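Long-range contact in aminotransferase, class III (Deinococcus radiodurans, PDB 3I4J), which probably acts as a pyridoxal-phosphate-dependent transaminase of the class III family, moving amino groups between substrates: residues I125-S130 / P161-P166. The protein carries 1 engineered substitution. Sequence-based numbering, arbitrary orientation.
Sequences ITRVPS and PKLPKP
Thr126 places OG1 between its backbone N and carbonyl carbon (chi1 55°), where it meets the amine of Lys162. The Lys162 chain bends at chi2 (-69°), which turns CD toward Thr126 OG1, and NZ then donates to OG1 at 2.7 Å. CD and CE of the lysine also lie against OG1. The hydroxyl accepts from the lysine and donates its hydrogen to a water, which in turn donates to Pro161 O.

The backbones pair as parallel strands. Thr126 N bonds to Pro161 O at 3.3 Å, the longest of three links. Leu163 N reaches Thr126 O at 2.8 Å, and Val128 N reaches Leu163 O at 2.9 Å. Beyond the strands, Lys165 CA still touches Val128 O.

The sheet face opposite Thr126 and Lys162 carries Arg127 and Leu163. Arg127 CD packs on Pro166 CD at 3.5 Å, and Pro166 CG lies 4.0 Å above one guanidinium face, offset toward its rim. The guanidinium is held by the hydroxyls of Tyr213 and Tyr214. Ile125 CG1 meets Pro161 CG at 3.6 Å, the two side chains crossing at about a right angle. A cis peptide precedes Pro129, whose CD rests on Lys165 CE; the lysine amine forms a salt bridge with Asp204.

Within this chain, strand 162-163 is the outermost strand at this edge of the mixed sheet, consistent with the large domain of a fold type I pyridoxal-phosphate enzyme. Strand 123-127 lies between it and strand 191-196, while helix 178-186 packs against Ile125 and Pro161.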
loop_
_atom_site.group_PDB
_atom_site.type_symbol
_atom_site.label_atom_id
_atom_site.label_comp_id
_atom_site.label_asym_id
_atom_site.label_seq_id
_atom_site.Cartn_x
_atom_site.Cartn_y
_atom_site.Cartn_z
ATOM N N ILE C 125 -7.034 -23.483 2.131
ATOM C CA ILE C 125 -5.950 -24.293 2.650
ATOM C C ILE C 125 -4.625 -23.590 2.419
ATOM O O ILE C 125 -4.374 -23.083 1.328
ATOM C CB ILE C 125 -5.880 -25.662 1.941
ATOM C CG1 ILE C 125 -7.176 -26.438 2.184
ATOM C CG2 ILE C 125 -4.664 -26.450 2.447
ATOM C CD1 ILE C 125 -7.296 -27.710 1.372
ATOM N N THR C 126 -3.803 -23.530 3.464
ATOM C CA THR C 126 -2.469 -22.962 3.357
ATOM C C THR C 126 -1.529 -24.022 3.919
ATOM O O THR C 126 -1.972 -24.988 4.536
ATOM C CB THR C 126 -2.318 -21.611 4.109
ATOM O OG1 THR C 126 -2.696 -21.763 5.479
ATOM C CG2 THR C 126 -3.194 -20.548 3.441
ATOM N N ARG C 127 -0.236 -23.839 3.721
ATOM C CA ARG C 127 0.733 -24.844 4.138
ATOM C C ARG C 127 1.746 -24.378 5.176
ATOM O O ARG C 127 2.262 -23.265 5.096
ATOM C CB ARG C 127 1.463 -25.329 2.882
ATOM C CG ARG C 127 2.385 -26.520 3.044
ATOM C CD ARG C 127 3.066 -26.800 1.700
ATOM N NE ARG C 127 3.845 -25.637 1.271
ATOM C CZ ARG C 127 4.295 -25.433 0.037
ATOM N NH1 ARG C 127 4.055 -26.316 -0.923
ATOM N NH2 ARG C 127 4.985 -24.333 -0.239
ATOM N N VAL C 128 2.024 -25.243 6.146
ATOM C CA VAL C 128 3.002 -24.947 7.184
ATOM C C VAL C 128 4.337 -24.735 6.463
ATOM O O VAL C 128 4.669 -25.472 5.530
ATOM C CB VAL C 128 3.137 -26.134 8.175
ATOM C CG1 VAL C 128 4.229 -25.849 9.194
ATOM C CG2 VAL C 128 1.811 -26.387 8.879
ATOM N N PRO C 129 5.117 -23.722 6.870
ATOM C CA PRO C 129 4.873 -22.751 7.940
ATOM C C PRO C 129 4.499 -21.380 7.375
ATOM O O PRO C 129 4.683 -20.357 8.040
ATOM C CB PRO C 129 6.216 -22.710 8.641
ATOM C CG PRO C 129 7.153 -22.689 7.456
ATOM C CD PRO C 129 6.536 -23.682 6.465
ATOM N N SER C 130 3.991 -21.364 6.147
ATOM C CA SER C 130 3.602 -20.125 5.479
ATOM C C SER C 130 2.282 -19.583 6.024
ATOM O O SER C 130 2.141 -19.336 7.223
ATOM C CB SER C 130 3.468 -20.363 3.970
ATOM O OG SER C 130 4.632 -20.977 3.435
ATOM N N PRO C 161 -7.651 -24.416 7.200
ATOM C CA PRO C 161 -6.991 -25.692 7.486
ATOM C C PRO C 161 -5.537 -25.625 7.013
ATOM O O PRO C 161 -5.214 -24.886 6.086
ATOM C CB PRO C 161 -7.827 -26.700 6.702
ATOM C CG PRO C 161 -8.328 -25.903 5.547
ATOM C CD PRO C 161 -8.703 -24.581 6.184
ATOM N N LYS C 162 -4.671 -26.400 7.651
ATOM C CA LYS C 162 -3.256 -26.397 7.312
ATOM C C LYS C 162 -2.739 -27.696 6.711
ATOM O O LYS C 162 -3.046 -28.782 7.197
ATOM C CB LYS C 162 -2.436 -26.064 8.561
ATOM C CG LYS C 162 -2.632 -24.635 9.067
ATOM C CD LYS C 162 -2.024 -23.636 8.100
ATOM C CE LYS C 162 -2.037 -22.218 8.663
ATOM N NZ LYS C 162 -1.300 -21.267 7.772
ATOM N N LEU C 163 -1.950 -27.562 5.650
ATOM C CA LEU C 163 -1.338 -28.698 4.976
ATOM C C LEU C 163 0.066 -28.816 5.570
ATOM O O LEU C 163 0.700 -27.802 5.888
ATOM C CB LEU C 163 -1.228 -28.439 3.468
ATOM C CG LEU C 163 -0.631 -29.568 2.622
ATOM C CD1 LEU C 163 -1.638 -30.715 2.555
ATOM C CD2 LEU C 163 -0.308 -29.064 1.216
ATOM N N PRO C 164 0.570 -30.050 5.737
ATOM C CA PRO C 164 1.910 -30.236 6.300
ATOM C C PRO C 164 3.017 -29.599 5.459
ATOM O O PRO C 164 2.879 -29.424 4.246
ATOM C CB PRO C 164 2.052 -31.759 6.358
ATOM C CG PRO C 164 0.643 -32.220 6.551
ATOM C CD PRO C 164 -0.119 -31.344 5.588
ATOM N N LYS C 165 4.119 -29.265 6.118
ATOM C CA LYS C 165 5.263 -28.672 5.444
ATOM C C LYS C 165 5.736 -29.651 4.369
ATOM O O LYS C 165 5.656 -30.869 4.551
ATOM C CB LYS C 165 6.381 -28.426 6.461
ATOM C CG LYS C 165 7.659 -27.854 5.885
ATOM C CD LYS C 165 8.720 -27.657 6.967
ATOM C CE LYS C 165 8.278 -26.647 8.015
ATOM N NZ LYS C 165 9.390 -26.290 8.948
ATOM N N PRO C 166 6.210 -29.136 3.226
ATOM C CA PRO C 166 6.677 -30.048 2.179
ATOM C C PRO C 166 7.950 -30.774 2.622
ATOM O O PRO C 166 8.714 -30.264 3.446
ATOM C CB PRO C 166 6.910 -29.116 0.988
ATOM C CG PRO C 166 7.268 -27.810 1.643
ATOM C CD PRO C 166 6.292 -27.731 2.787
HETATM O O HOH W 1 -5.206 -22.105 5.922
#